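Local coordinates for protein-glutamine gamma-glutamyltransferase (Pagrus major, PDB 1G0D) that probably catalyses calcium-dependent cross-linking of proteins, joining peptide-bound glutamine to the amino group of peptide-bound lysine or to free amines, at residues A[34-46]-A[91-103]. Numbering follows the deposited sequence.
Sequences VRRGQPFSITLQC and DEILLTLHSPANA
F40 and L97 meet on the buried face of an antiparallel strand pair, where CB of L97 sits 3.7 Å from the F40 ring centroid in a CH-pi contact over the ring face. With chi1 at 56°, CG of F40 is set between the backbone N and the carbonyl carbon, which turns the ring across to this neighbour. Farther along the same face, I42 packs on L95, while CG of L44 touches CD2 of L95 at 3.7 Å. Paired N-H···O=C bonds join F40 with L97, I42 with L95 and L44 with I93. On the other face, the hydroxyls OG of S41 and OG1 of T96 share a hydrogen bond of 3.3 Å. Just before strand 40-46, CB of P39 lies over the face of the H98 ring in a CH-pi contact.

Beyond the strands, OG of S99 accepts the N-H of G37 at 2.9 Å and donates to a water that bridges the carbonyls of R35 and Q38, bracing the type II turn 35-38. R36 extends so that NH1 meets O of A103, near the guanidinium plane, at 2.9 Å; NH2 forms a salt bridge with D141. A methionine in place of R36 would probably leave D141 without its charge partner and the A103 carbonyl without this donor. Strands 8-12 and 83-88 flank the pair, completing a four-stranded antiparallel sheet of the immunoglobulin-like N-terminal beta-sandwich of transglutaminases.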
# COMPACT_ATOMS: atom_id res chain seq x y z
N VAL A 34 17.46 15.30 9.80
CA VAL A 34 17.84 16.03 8.60
C VAL A 34 17.63 15.27 7.27
O VAL A 34 17.52 14.07 7.29
CB VAL A 34 19.32 16.39 8.90
CG1 VAL A 34 20.27 15.97 7.78
CG2 VAL A 34 19.40 17.85 9.34
N ARG A 35 17.55 15.95 6.12
CA ARG A 35 17.42 15.27 4.81
C ARG A 35 18.74 15.53 4.02
O ARG A 35 19.37 16.56 4.22
CB ARG A 35 16.21 15.78 4.03
CG ARG A 35 14.91 15.64 4.81
CD ARG A 35 13.68 15.73 3.94
NE ARG A 35 12.46 15.49 4.71
CZ ARG A 35 11.70 14.38 4.68
NH1 ARG A 35 12.03 13.33 3.92
NH2 ARG A 35 10.58 14.32 5.39
N ARG A 36 19.16 14.60 3.16
CA ARG A 36 20.44 14.73 2.42
C ARG A 36 20.55 15.74 1.30
O ARG A 36 19.58 16.08 0.66
CB ARG A 36 20.87 13.36 1.88
CG ARG A 36 20.11 12.90 0.69
CD ARG A 36 20.21 11.37 0.52
NE ARG A 36 19.73 10.94 -0.81
CZ ARG A 36 20.03 9.77 -1.39
NH1 ARG A 36 20.80 8.90 -0.77
NH2 ARG A 36 19.60 9.51 -2.62
N GLY A 37 21.76 16.21 1.06
CA GLY A 37 21.98 17.17 -0.00
C GLY A 37 21.62 18.60 0.38
O GLY A 37 21.78 19.51 -0.42
N GLN A 38 21.13 18.77 1.61
CA GLN A 38 20.70 20.06 2.16
C GLN A 38 21.51 20.33 3.45
O GLN A 38 21.55 19.51 4.36
CB GLN A 38 19.21 19.99 2.47
CG GLN A 38 18.58 21.29 2.90
CD GLN A 38 17.10 21.14 3.20
OE1 GLN A 38 16.40 20.39 2.52
NE2 GLN A 38 16.61 21.85 4.23
N PRO A 39 22.12 21.52 3.56
CA PRO A 39 22.91 21.83 4.74
C PRO A 39 22.15 22.02 6.03
O PRO A 39 20.97 22.36 6.01
CB PRO A 39 23.63 23.11 4.34
CG PRO A 39 22.66 23.78 3.43
CD PRO A 39 22.07 22.64 2.62
N PHE A 40 22.84 21.80 7.15
CA PHE A 40 22.22 22.01 8.44
C PHE A 40 23.21 22.74 9.37
O PHE A 40 24.41 22.57 9.23
CB PHE A 40 21.64 20.69 9.04
CG PHE A 40 22.63 19.53 9.18
CD1 PHE A 40 22.94 18.71 8.10
CD2 PHE A 40 23.19 19.22 10.43
CE1 PHE A 40 23.80 17.60 8.26
CE2 PHE A 40 24.04 18.13 10.59
CZ PHE A 40 24.34 17.32 9.50
N SER A 41 22.73 23.60 10.27
CA SER A 41 23.62 24.35 11.16
C SER A 41 23.43 24.09 12.64
O SER A 41 22.33 24.18 13.16
CB SER A 41 23.46 25.85 10.95
OG SER A 41 23.54 26.15 9.59
N ILE A 42 24.53 23.79 13.32
CA ILE A 42 24.51 23.49 14.73
C ILE A 42 25.52 24.43 15.36
O ILE A 42 26.30 25.03 14.64
CB ILE A 42 24.90 21.99 14.96
CG1 ILE A 42 26.36 21.74 14.55
CG2 ILE A 42 23.97 21.05 14.10
CD1 ILE A 42 27.00 20.49 15.18
N THR A 43 25.52 24.56 16.68
CA THR A 43 26.48 25.45 17.33
C THR A 43 27.28 24.79 18.44
O THR A 43 26.81 23.87 19.08
CB THR A 43 25.80 26.64 17.97
OG1 THR A 43 24.58 26.21 18.60
CG2 THR A 43 25.52 27.70 16.94
N LEU A 44 28.49 25.27 18.65
CA LEU A 44 29.36 24.80 19.70
C LEU A 44 29.38 25.94 20.69
O LEU A 44 29.97 26.98 20.37
CB LEU A 44 30.80 24.70 19.21
CG LEU A 44 31.45 23.54 18.53
CD1 LEU A 44 32.90 23.49 18.95
CD2 LEU A 44 30.74 22.29 18.88
N GLN A 45 28.75 25.79 21.86
CA GLN A 45 28.83 26.86 22.86
C GLN A 45 30.14 26.69 23.59
O GLN A 45 30.37 25.69 24.25
CB GLN A 45 27.69 26.80 23.86
CG GLN A 45 27.27 28.18 24.31
CD GLN A 45 27.18 28.30 25.82
OE1 GLN A 45 26.20 27.86 26.43
NE2 GLN A 45 28.20 28.93 26.45
N CYS A 46 31.02 27.68 23.47
CA CYS A 46 32.33 27.64 24.10
C CYS A 46 32.45 28.46 25.39
O CYS A 46 31.67 29.39 25.66
CB CYS A 46 33.39 28.05 23.09
SG CYS A 46 33.49 26.94 21.66
N ASP A 91 29.95 33.84 21.56
CA ASP A 91 30.69 32.94 22.41
C ASP A 91 30.47 31.49 21.96
O ASP A 91 30.78 30.56 22.70
CB ASP A 91 30.33 33.16 23.90
CG ASP A 91 28.84 33.33 24.16
OD1 ASP A 91 28.06 33.56 23.18
OD2 ASP A 91 28.45 33.23 25.35
N GLU A 92 29.93 31.33 20.75
CA GLU A 92 29.72 30.01 20.15
C GLU A 92 30.22 29.91 18.69
O GLU A 92 30.42 30.92 18.01
CB GLU A 92 28.25 29.64 20.25
CG GLU A 92 27.26 30.67 19.81
CD GLU A 92 25.93 30.53 20.55
OE1 GLU A 92 25.02 29.81 20.09
OE2 GLU A 92 25.79 31.15 21.62
N ILE A 93 30.48 28.70 18.22
CA ILE A 93 30.94 28.52 16.84
C ILE A 93 29.80 27.87 16.02
O ILE A 93 29.29 26.82 16.38
CB ILE A 93 32.19 27.61 16.79
CG1 ILE A 93 33.31 28.23 17.59
CG2 ILE A 93 32.69 27.47 15.38
CD1 ILE A 93 34.57 27.37 17.63
N LEU A 94 29.40 28.54 14.94
CA LEU A 94 28.33 28.08 14.04
C LEU A 94 28.97 27.13 13.03
O LEU A 94 29.85 27.52 12.26
CB LEU A 94 27.72 29.26 13.30
CG LEU A 94 26.21 29.33 12.94
CD1 LEU A 94 26.23 29.57 11.47
CD2 LEU A 94 25.34 28.10 13.28
N LEU A 95 28.51 25.88 13.04
CA LEU A 95 29.06 24.88 12.16
C LEU A 95 27.97 24.46 11.20
O LEU A 95 26.98 23.89 11.61
CB LEU A 95 29.47 23.68 13.00
CG LEU A 95 30.89 23.29 13.45
CD1 LEU A 95 31.98 24.35 13.20
CD2 LEU A 95 30.77 22.98 14.91
N THR A 96 28.13 24.78 9.92
CA THR A 96 27.14 24.38 8.92
C THR A 96 27.65 23.14 8.22
O THR A 96 28.65 23.21 7.52
CB THR A 96 26.95 25.46 7.88
OG1 THR A 96 26.60 26.68 8.54
CG2 THR A 96 25.86 25.07 6.93
N LEU A 97 26.96 22.02 8.41
CA LEU A 97 27.37 20.76 7.80
C LEU A 97 26.69 20.66 6.46
O LEU A 97 25.49 20.92 6.34
CB LEU A 97 26.95 19.55 8.63
CG LEU A 97 27.63 18.99 9.90
CD1 LEU A 97 28.61 17.97 9.45
CD2 LEU A 97 28.29 20.06 10.74
N HIS A 98 27.47 20.30 5.45
CA HIS A 98 26.98 20.12 4.08
C HIS A 98 27.11 18.62 3.72
O HIS A 98 28.19 18.06 3.77
CB HIS A 98 27.80 20.96 3.10
CG HIS A 98 27.51 22.42 3.14
ND1 HIS A 98 26.52 23.00 2.38
CD2 HIS A 98 28.07 23.42 3.87
CE1 HIS A 98 26.48 24.30 2.64
NE2 HIS A 98 27.41 24.58 3.54
N SER A 99 26.02 17.98 3.37
CA SER A 99 26.08 16.57 3.07
C SER A 99 25.85 16.36 1.60
O SER A 99 25.13 17.13 1.00
CB SER A 99 24.99 15.82 3.84
OG SER A 99 23.69 16.02 3.27
N PRO A 100 26.47 15.31 1.01
CA PRO A 100 26.24 15.08 -0.43
C PRO A 100 24.80 14.61 -0.64
O PRO A 100 24.13 14.17 0.30
CB PRO A 100 27.25 13.99 -0.79
CG PRO A 100 27.54 13.28 0.52
CD PRO A 100 27.38 14.32 1.61
N ALA A 101 24.31 14.73 -1.87
CA ALA A 101 22.97 14.28 -2.20
C ALA A 101 22.94 12.73 -2.34
O ALA A 101 21.87 12.16 -2.58
CB ALA A 101 22.48 14.95 -3.48
N ASN A 102 24.09 12.06 -2.23
CA ASN A 102 24.13 10.61 -2.28
C ASN A 102 24.47 10.08 -0.90
O ASN A 102 24.88 8.94 -0.73
CB ASN A 102 25.15 10.09 -3.31
CG ASN A 102 26.55 10.58 -3.05
OD1 ASN A 102 26.77 11.41 -2.17
ND2 ASN A 102 27.52 10.07 -3.82
N ALA A 103 24.27 10.92 0.11
CA ALA A 103 24.55 10.52 1.48
C ALA A 103 23.78 9.25 1.92
O ALA A 103 22.63 9.01 1.50
CB ALA A 103 24.24 11.67 2.38
O HOH W 1 22.00 17.01 5.24